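Local coordinates for protein transcription termination factor FttA (Methanosarcina mazei, PDB 2XR1) that probably terminates transcription genome-wide by cleaving nascent RNA at the polymerase exit channel, as a homodimeric, two-zinc nuclease of the metallo-beta-lactamase superfamily, at residues T187-C192 against L227-V232; G191-G196 against A612-A617; V277-D282 against A418-R423. All coordinates share one frame; numbering follows the deposited sequence.

Contact 1. Residues T187-C192 against L227-V232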
loop_
_atom_site.group_PDB
_atom_site.type_symbol
_atom_site.label_atom_id
_atom_site.label_comp_id
_atom_site.label_asym_id
_atom_site.label_seq_id
_atom_site.Cartn_x
_atom_site.Cartn_y
_atom_site.Cartn_z
ATOM N N THR B 187 -5.046 3.919 1.710
ATOM C CA THR B 187 -4.505 3.589 0.389
ATOM C C THR B 187 -5.566 3.946 -0.623
ATOM O O THR B 187 -6.735 3.718 -0.372
ATOM C CB THR B 187 -4.163 2.086 0.223
ATOM O OG1 THR B 187 -3.247 1.660 1.230
ATOM C CG2 THR B 187 -3.510 1.809 -1.147
ATOM N N ALA B 188 -5.163 4.534 -1.751
ATOM C CA ALA B 188 -6.108 4.922 -2.812
ATOM C C ALA B 188 -6.096 3.864 -3.912
ATOM O O ALA B 188 -5.020 3.463 -4.386
ATOM C CB ALA B 188 -5.752 6.302 -3.394
ATOM N N LEU B 189 -7.270 3.408 -4.318
ATOM C CA LEU B 189 -7.337 2.435 -5.363
ATOM C C LEU B 189 -8.056 2.927 -6.623
ATOM O O LEU B 189 -8.183 2.184 -7.592
ATOM C CB LEU B 189 -8.028 1.211 -4.837
ATOM C CG LEU B 189 -7.342 0.571 -3.639
ATOM C CD1 LEU B 189 -8.289 -0.470 -3.037
ATOM C CD2 LEU B 189 -6.022 -0.075 -4.018
ATOM N N GLY B 190 -8.532 4.160 -6.593
ATOM C CA GLY B 190 -9.120 4.821 -7.736
ATOM C C GLY B 190 -9.803 6.073 -7.233
ATOM O O GLY B 190 -10.169 6.128 -6.092
ATOM N N GLY B 191 -9.993 7.063 -8.087
ATOM C CA GLY B 191 -10.679 8.286 -7.696
ATOM C C GLY B 191 -9.738 9.429 -7.328
ATOM O O GLY B 191 -10.155 10.420 -6.707
ATOM N N CYS B 192 -8.478 9.306 -7.745
ATOM C CA CYS B 192 -7.465 10.282 -7.395
ATOM C C CYS B 192 -6.906 10.915 -8.650
ATOM O O CYS B 192 -6.482 10.228 -9.583
ATOM C CB CYS B 192 -6.379 9.640 -6.513
ATOM S SG CYS B 192 -7.069 9.165 -4.844
ATOM N N LEU B 227 -8.202 -3.215 -7.931
ATOM C CA LEU B 227 -8.670 -4.161 -6.931
ATOM C C LEU B 227 -7.752 -5.381 -6.786
ATOM O O LEU B 227 -7.974 -6.161 -5.864
ATOM C CB LEU B 227 -10.082 -4.641 -7.254
ATOM C CG LEU B 227 -11.196 -3.601 -7.232
ATOM C CD1 LEU B 227 -12.559 -4.202 -7.655
ATOM C CD2 LEU B 227 -11.286 -2.912 -5.847
ATOM N N TYR B 228 -6.729 -5.546 -7.631
ATOM C CA TYR B 228 -6.014 -6.833 -7.702
ATOM C C TYR B 228 -4.680 -6.804 -6.915
ATOM O O TYR B 228 -3.858 -7.706 -7.043
ATOM C CB TYR B 228 -5.869 -7.281 -9.175
ATOM C CG TYR B 228 -7.223 -7.255 -9.889
ATOM C CD1 TYR B 228 -7.724 -6.066 -10.418
ATOM C CD2 TYR B 228 -8.031 -8.396 -9.969
ATOM C CE1 TYR B 228 -8.967 -6.018 -11.036
ATOM C CE2 TYR B 228 -9.281 -8.353 -10.588
ATOM C CZ TYR B 228 -9.739 -7.161 -11.115
ATOM O OH TYR B 228 -10.966 -7.085 -11.731
ATOM N N VAL B 229 -4.496 -5.796 -6.075
ATOM C CA VAL B 229 -3.235 -5.527 -5.398
ATOM C C VAL B 229 -3.209 -6.074 -4.008
ATOM O O VAL B 229 -4.242 -6.229 -3.409
ATOM C CB VAL B 229 -2.978 -3.985 -5.253
ATOM C CG1 VAL B 229 -2.748 -3.365 -6.593
ATOM C CG2 VAL B 229 -4.109 -3.263 -4.469
ATOM N N PRO B 230 -2.015 -6.302 -3.448
ATOM C CA PRO B 230 -1.905 -6.988 -2.159
ATOM C C PRO B 230 -2.703 -6.387 -1.021
ATOM O O PRO B 230 -3.038 -7.096 -0.108
ATOM C CB PRO B 230 -0.421 -6.886 -1.856
ATOM C CG PRO B 230 0.179 -6.948 -3.141
ATOM C CD PRO B 230 -0.693 -6.150 -4.052
ATOM N N GLU B 231 -3.017 -5.113 -1.094
ATOM C CA GLU B 231 -3.773 -4.421 -0.050
ATOM C C GLU B 231 -5.225 -4.762 -0.031
ATOM O O GLU B 231 -5.889 -4.442 0.926
ATOM C CB GLU B 231 -3.717 -2.892 -0.258
ATOM C CG GLU B 231 -2.349 -2.279 -0.192
ATOM C CD GLU B 231 -1.560 -2.384 -1.486
ATOM O OE1 GLU B 231 -1.403 -3.480 -2.064
ATOM O OE2 GLU B 231 -1.054 -1.369 -1.928
ATOM N N VAL B 232 -5.740 -5.318 -1.118
ATOM C CA VAL B 232 -7.152 -5.649 -1.218
ATOM C C VAL B 232 -7.385 -7.154 -1.324
ATOM O O VAL B 232 -8.380 -7.637 -0.806
ATOM C CB VAL B 232 -7.782 -4.882 -2.367
ATOM C CG1 VAL B 232 -8.977 -5.647 -2.976
ATOM C CG2 VAL B 232 -8.219 -3.567 -1.857
#
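V229 and V232 close on L189 from the loop between strands 208-211 and 240-242, packing against strand 185-190 near the start of the metallo-beta-lactamase fold. The loop first draws level with the strand at L227, whose CA lies 6.9 Å from that of L189; its CB points away from the strand, and its side chain packs on C199 of the adjacent strand 199-203. Just before it, Y226 is joined to L189 by a backbone hydrogen bond, which ties the loop to the strand. V229 then turns its CG2 onto L189 CD2 at 3.7 Å, the two side chains running past each other in opposite directions. A turn follows: V232 N donates to V229 O over 2.9 Å, and P230 and E231 occupy its corners in a type I beta turn. E231 folds its chain at chi2 (82°) and brings OE2 within 4.1 Å of the T187 methyl CG2, a plain van der Waals approach, the two side chains crossing at about a right angle. The charge of that carboxylate is met elsewhere, by a salt bridge to R185 of the second subunit, so this buried corner also belongs to the dimer interface; T187 OG1 is hydrogen-bonded to T636 OG1. Last comes V232, which shares L210 with L189 as a packing partner and sets its CG2 against L189 CD1.

Contact 2. Residues G191-G196 against A612-A617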
loop_
_atom_site.group_PDB
_atom_site.type_symbol
_atom_site.label_atom_id
_atom_site.label_comp_id
_atom_site.label_asym_id
_atom_site.label_seq_id
_atom_site.Cartn_x
_atom_site.Cartn_y
_atom_site.Cartn_z
ATOM N N GLY B 191 -9.993 7.063 -8.087
ATOM C CA GLY B 191 -10.679 8.286 -7.696
ATOM C C GLY B 191 -9.738 9.429 -7.328
ATOM O O GLY B 191 -10.155 10.420 -6.707
ATOM N N CYS B 192 -8.478 9.306 -7.745
ATOM C CA CYS B 192 -7.465 10.282 -7.395
ATOM C C CYS B 192 -6.906 10.915 -8.650
ATOM O O CYS B 192 -6.482 10.228 -9.583
ATOM C CB CYS B 192 -6.379 9.640 -6.513
ATOM S SG CYS B 192 -7.069 9.165 -4.844
ATOM N N LYS B 193 -6.937 12.241 -8.670
ATOM C CA LYS B 193 -6.522 13.018 -9.848
ATOM C C LYS B 193 -7.373 12.636 -11.045
ATOM O O LYS B 193 -6.961 12.792 -12.187
ATOM C CB LYS B 193 -5.028 12.851 -10.131
ATOM C CG LYS B 193 -4.115 13.472 -9.072
ATOM C CD LYS B 193 -2.663 13.204 -9.417
ATOM C CE LYS B 193 -1.650 13.956 -8.557
ATOM N NZ LYS B 193 -1.605 13.454 -7.163
ATOM N N GLU B 194 -8.573 12.130 -10.752
ATOM C CA GLU B 194 -9.568 11.766 -11.771
ATOM C C GLU B 194 -10.959 11.840 -11.104
ATOM O O GLU B 194 -11.099 11.851 -9.894
ATOM C CB GLU B 194 -9.309 10.372 -12.359
ATOM C CG GLU B 194 -9.418 9.253 -11.321
ATOM C CD GLU B 194 -8.821 7.882 -11.736
ATOM O OE1 GLU B 194 -8.231 7.696 -12.851
ATOM O OE2 GLU B 194 -8.953 6.966 -10.900
ATOM N N VAL B 195 -11.973 11.957 -11.926
ATOM C CA VAL B 195 -13.338 11.707 -11.501
ATOM C C VAL B 195 -13.597 10.317 -11.967
ATOM O O VAL B 195 -13.223 9.979 -13.082
ATOM C CB VAL B 195 -14.307 12.652 -12.196
ATOM C CG1 VAL B 195 -15.671 12.190 -11.979
ATOM C CG2 VAL B 195 -14.117 14.079 -11.638
ATOM N N GLY B 196 -14.178 9.471 -11.155
ATOM C CA GLY B 196 -14.394 8.108 -11.589
ATOM C C GLY B 196 -13.667 7.100 -10.729
ATOM O O GLY B 196 -12.602 7.379 -10.223
ATOM N N ALA B 612 -7.610 20.119 -10.700
ATOM C CA ALA B 612 -8.596 20.473 -9.687
ATOM C C ALA B 612 -8.092 20.051 -8.310
ATOM O O ALA B 612 -8.166 20.835 -7.383
ATOM C CB ALA B 612 -10.020 19.859 -10.025
ATOM N N CYS B 613 -7.604 18.817 -8.179
ATOM C CA CYS B 613 -7.219 18.288 -6.855
ATOM C C CYS B 613 -6.033 19.031 -6.318
ATOM O O CYS B 613 -5.997 19.391 -5.180
ATOM C CB CYS B 613 -6.895 16.794 -6.919
ATOM S SG CYS B 613 -8.356 15.705 -7.344
ATOM N N VAL B 614 -5.058 19.267 -7.172
ATOM C CA VAL B 614 -3.824 19.932 -6.778
ATOM C C VAL B 614 -4.050 21.421 -6.448
ATOM O O VAL B 614 -3.463 21.956 -5.500
ATOM C CB VAL B 614 -2.730 19.717 -7.905
ATOM C CG1 VAL B 614 -1.486 20.563 -7.683
ATOM C CG2 VAL B 614 -2.393 18.188 -8.019
ATOM N N ASP B 615 -4.911 22.071 -7.214
ATOM C CA ASP B 615 -5.244 23.479 -6.968
ATOM C C ASP B 615 -5.957 23.647 -5.628
ATOM O O ASP B 615 -5.602 24.482 -4.817
ATOM C CB ASP B 615 -6.176 24.000 -8.067
ATOM C CG ASP B 615 -6.195 25.531 -8.175
ATOM O OD1 ASP B 615 -6.088 26.266 -7.127
ATOM O OD2 ASP B 615 -6.341 25.996 -9.355
ATOM N N LEU B 616 -6.973 22.843 -5.401
ATOM C CA LEU B 616 -7.673 22.913 -4.158
ATOM C C LEU B 616 -6.736 22.608 -2.982
ATOM O O LEU B 616 -6.770 23.303 -1.965
ATOM C CB LEU B 616 -8.883 21.970 -4.169
ATOM C CG LEU B 616 -9.746 22.062 -2.926
ATOM C CD1 LEU B 616 -10.386 23.437 -2.814
ATOM C CD2 LEU B 616 -10.792 20.969 -2.897
ATOM N N ALA B 617 -5.907 21.575 -3.101
ATOM C CA ALA B 617 -5.035 21.217 -1.987
ATOM C C ALA B 617 -4.171 22.407 -1.583
ATOM O O ALA B 617 -4.235 22.835 -0.443
ATOM C CB ALA B 617 -4.185 20.012 -2.283
#
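The loop 191-196, between strands 185-190 and 199-203, comes nearest to helix 610-624 at K193, whose CA is 6.1 Å from that of C613 and whose backbone is left-handed helical. No hydrogen bond crosses here. C613 points at the loop, and with its sulfur anti to its own carbonyl carbon (chi1 -66°) it sets SG against the K193 main chain, 4.0 Å from N and 4.1 Å from CA, as a packing contact. The K193 chain is extended as far as CE, which lies 4.3 Å from V614 CG2, and then bends at its last bond; NZ is hydrogen-bonded to T632 OG1 and L631 O just beyond strand 627-630. Inside the loop, G191 N donates almost straight (175°) to the anti lone pair of E194 OE2, at 3.0 Å. The same oxygen also takes N633 ND2 and a salt bridge from R197 NE, so all three donors converge on this one atom. A backbone hydrogen bond links G191 to H607, a zinc ligand whose side chain is about 6 Å from that of C613. The N-terminal and C-terminal parts of the metallo-beta-lactamase domain thus meet beside H607, at the border of the dinuclear zinc site.

Contact 3. Residues V277-D282 against A418-R423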
loop_
_atom_site.group_PDB
_atom_site.type_symbol
_atom_site.label_atom_id
_atom_site.label_comp_id
_atom_site.label_asym_id
_atom_site.label_seq_id
_atom_site.Cartn_x
_atom_site.Cartn_y
_atom_site.Cartn_z
ATOM N N VAL B 277 -29.455 -0.406 -5.850
ATOM C CA VAL B 277 -30.030 -1.558 -6.535
ATOM C C VAL B 277 -30.604 -1.140 -7.897
ATOM O O VAL B 277 -30.401 -1.812 -8.916
ATOM C CB VAL B 277 -31.108 -2.263 -5.650
ATOM C CG1 VAL B 277 -32.025 -3.181 -6.472
ATOM C CG2 VAL B 277 -30.401 -3.058 -4.543
ATOM N N LEU B 278 -31.312 -0.022 -7.901
ATOM C CA LEU B 278 -31.930 0.487 -9.132
ATOM C C LEU B 278 -30.887 0.765 -10.183
ATOM O O LEU B 278 -30.984 0.282 -11.322
ATOM C CB LEU B 278 -32.673 1.786 -8.853
ATOM C CG LEU B 278 -33.424 2.350 -10.044
ATOM C CD1 LEU B 278 -34.522 1.400 -10.424
ATOM C CD2 LEU B 278 -33.958 3.697 -9.715
ATOM N N LEU B 279 -29.887 1.551 -9.804
ATOM C CA LEU B 279 -28.862 1.927 -10.757
ATOM C C LEU B 279 -28.002 0.756 -11.189
ATOM O O LEU B 279 -27.589 0.714 -12.318
ATOM C CB LEU B 279 -27.964 3.022 -10.200
ATOM C CG LEU B 279 -28.607 4.373 -9.926
ATOM C CD1 LEU B 279 -27.567 5.304 -9.290
ATOM C CD2 LEU B 279 -29.247 4.935 -11.202
ATOM N N GLN B 280 -27.722 -0.179 -10.301
ATOM C CA GLN B 280 -26.908 -1.323 -10.663
ATOM C C GLN B 280 -27.612 -2.215 -11.679
ATOM O O GLN B 280 -27.040 -2.548 -12.726
ATOM C CB GLN B 280 -26.504 -2.113 -9.423
ATOM C CG GLN B 280 -25.393 -1.443 -8.587
ATOM C CD GLN B 280 -25.048 -2.208 -7.322
ATOM O OE1 GLN B 280 -25.632 -3.232 -7.040
ATOM N NE2 GLN B 280 -24.080 -1.716 -6.563
ATOM N N LEU B 281 -28.851 -2.603 -11.394
ATOM C CA LEU B 281 -29.581 -3.478 -12.325
ATOM C C LEU B 281 -29.689 -2.802 -13.658
ATOM O O LEU B 281 -29.630 -3.455 -14.676
ATOM C CB LEU B 281 -30.999 -3.810 -11.835
ATOM C CG LEU B 281 -31.080 -4.704 -10.599
ATOM C CD1 LEU B 281 -32.495 -4.829 -10.061
ATOM C CD2 LEU B 281 -30.524 -6.080 -10.918
ATOM N N ASP B 282 -29.854 -1.490 -13.651
ATOM C CA ASP B 282 -29.951 -0.743 -14.885
ATOM C C ASP B 282 -28.618 -0.665 -15.608
ATOM O O ASP B 282 -28.569 -0.668 -16.818
ATOM C CB ASP B 282 -30.439 0.656 -14.611
ATOM C CG ASP B 282 -30.662 1.447 -15.882
ATOM O OD1 ASP B 282 -31.434 0.992 -16.746
ATOM O OD2 ASP B 282 -30.046 2.537 -16.015
ATOM N N ALA B 418 -29.165 14.012 -18.015
ATOM C CA ALA B 418 -29.283 13.969 -16.569
ATOM C C ALA B 418 -28.975 12.573 -16.094
ATOM O O ALA B 418 -29.021 11.627 -16.842
ATOM C CB ALA B 418 -30.694 14.327 -16.177
ATOM N N PHE B 419 -28.689 12.448 -14.820
ATOM C CA PHE B 419 -28.622 11.150 -14.172
ATOM C C PHE B 419 -29.971 10.791 -13.635
ATOM O O PHE B 419 -30.793 11.675 -13.412
ATOM C CB PHE B 419 -27.559 11.190 -13.069
ATOM C CG PHE B 419 -26.182 11.365 -13.615
ATOM C CD1 PHE B 419 -25.492 10.280 -14.127
ATOM C CD2 PHE B 419 -25.616 12.627 -13.697
ATOM C CE1 PHE B 419 -24.206 10.449 -14.684
ATOM C CE2 PHE B 419 -24.355 12.806 -14.234
ATOM C CZ PHE B 419 -23.646 11.715 -14.722
ATOM N N ALA B 420 -30.215 9.493 -13.469
ATOM C CA ALA B 420 -31.460 9.048 -12.867
ATOM C C ALA B 420 -31.693 9.764 -11.555
ATOM O O ALA B 420 -32.805 10.254 -11.307
ATOM C CB ALA B 420 -31.454 7.584 -12.642
ATOM N N VAL B 421 -30.657 9.849 -10.717
ATOM C CA VAL B 421 -30.759 10.594 -9.472
ATOM C C VAL B 421 -29.658 11.615 -9.396
ATOM O O VAL B 421 -28.506 11.311 -9.671
ATOM C CB VAL B 421 -30.641 9.679 -8.232
ATOM C CG1 VAL B 421 -29.355 8.884 -8.247
ATOM C CG2 VAL B 421 -30.684 10.486 -6.989
ATOM N N GLY B 422 -30.002 12.824 -8.971
ATOM C CA GLY B 422 -29.060 13.916 -8.939
ATOM C C GLY B 422 -29.600 15.075 -9.763
ATOM O O GLY B 422 -30.473 15.853 -9.292
ATOM N N ARG B 423 -29.145 15.197 -10.997
ATOM C CA ARG B 423 -29.387 16.450 -11.724
ATOM C C ARG B 423 -30.827 16.537 -12.207
ATOM O O ARG B 423 -31.382 17.614 -12.345
ATOM C CB ARG B 423 -28.435 16.565 -12.907
ATOM C CG ARG B 423 -26.987 16.519 -12.523
ATOM C CD ARG B 423 -26.143 16.303 -13.683
ATOM N NE ARG B 423 -24.753 16.368 -13.255
ATOM C CZ ARG B 423 -23.711 16.512 -14.053
ATOM N NH1 ARG B 423 -23.884 16.602 -15.360
ATOM N NH2 ARG B 423 -22.499 16.565 -13.526
#
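The contact sets a helix of the metallo-beta-lactamase domain, 270-290, against the strand-to-helix loop of the beta-CASP domain that borders the zinc site. L279 carries the contact on the helix side. Its CG stands anti to the carbonyl carbon (chi1 -65°), which sends the forked end across to the loop, and the two branches share the work: CD2 rests on A420 CB at 3.7 Å, and CD1 meets V421 CG1 at 4.1 Å. L279 and V421 cross at about a right angle, so the leucine touches V421 with one methyl instead of lying along it. In V421, CG1 sits between the backbone N and the carbonyl carbon (chi1 56°), the branch presented to the helix. All three residues are buried and no polar bond crosses.

Polar groups instead fix the loop to its own surroundings. S424 OG lies within hydrogen-bonding distance of both F419 O and A420 O, and A420 O also accepts from Q425 NE2, while G422, the N-cap of helix 423-436, gives its N to Q425 OE1. Beyond it, F419 CE2 sits 3.6 Å above the guanidinium plane of R423, toward its rim, so that the ring edge meets the guanidinium face, and R423 NH2 reaches Y539 O. Most telling is V421 O, which is hydrogen-bonded to NE2 of the zinc ligand H247 and should help to fix the rotation of that imidazole. A beta-CASP loop packed on a lactamase helix and bonded to a histidine of the HxHxDH motif thus forms a second-shell element of the zinc site of this nuclease.

In the fold
Contacts 1 and 2 start from the same part of the chain and share G191 and C192: strand 185-190 packs on its own domain in contact 1, and the loop after it reaches the C-terminal helix 610-624 in contact 2. Their centres are 16 Å apart. Contact 3 lies farther off, its centre about 25 Å from contact 1 and 24 Å from contact 2. Along the chain, contact 1 closes before contact 3 opens, and contact 3 is nested within the loop closed by contact 2. This order reflects a beta-CASP domain inserted into a split lactamase domain: contact 2 joins the lactamase halves near H607, contact 3 joins beta-CASP to them near H247, and contact 1 faces the dimer partner.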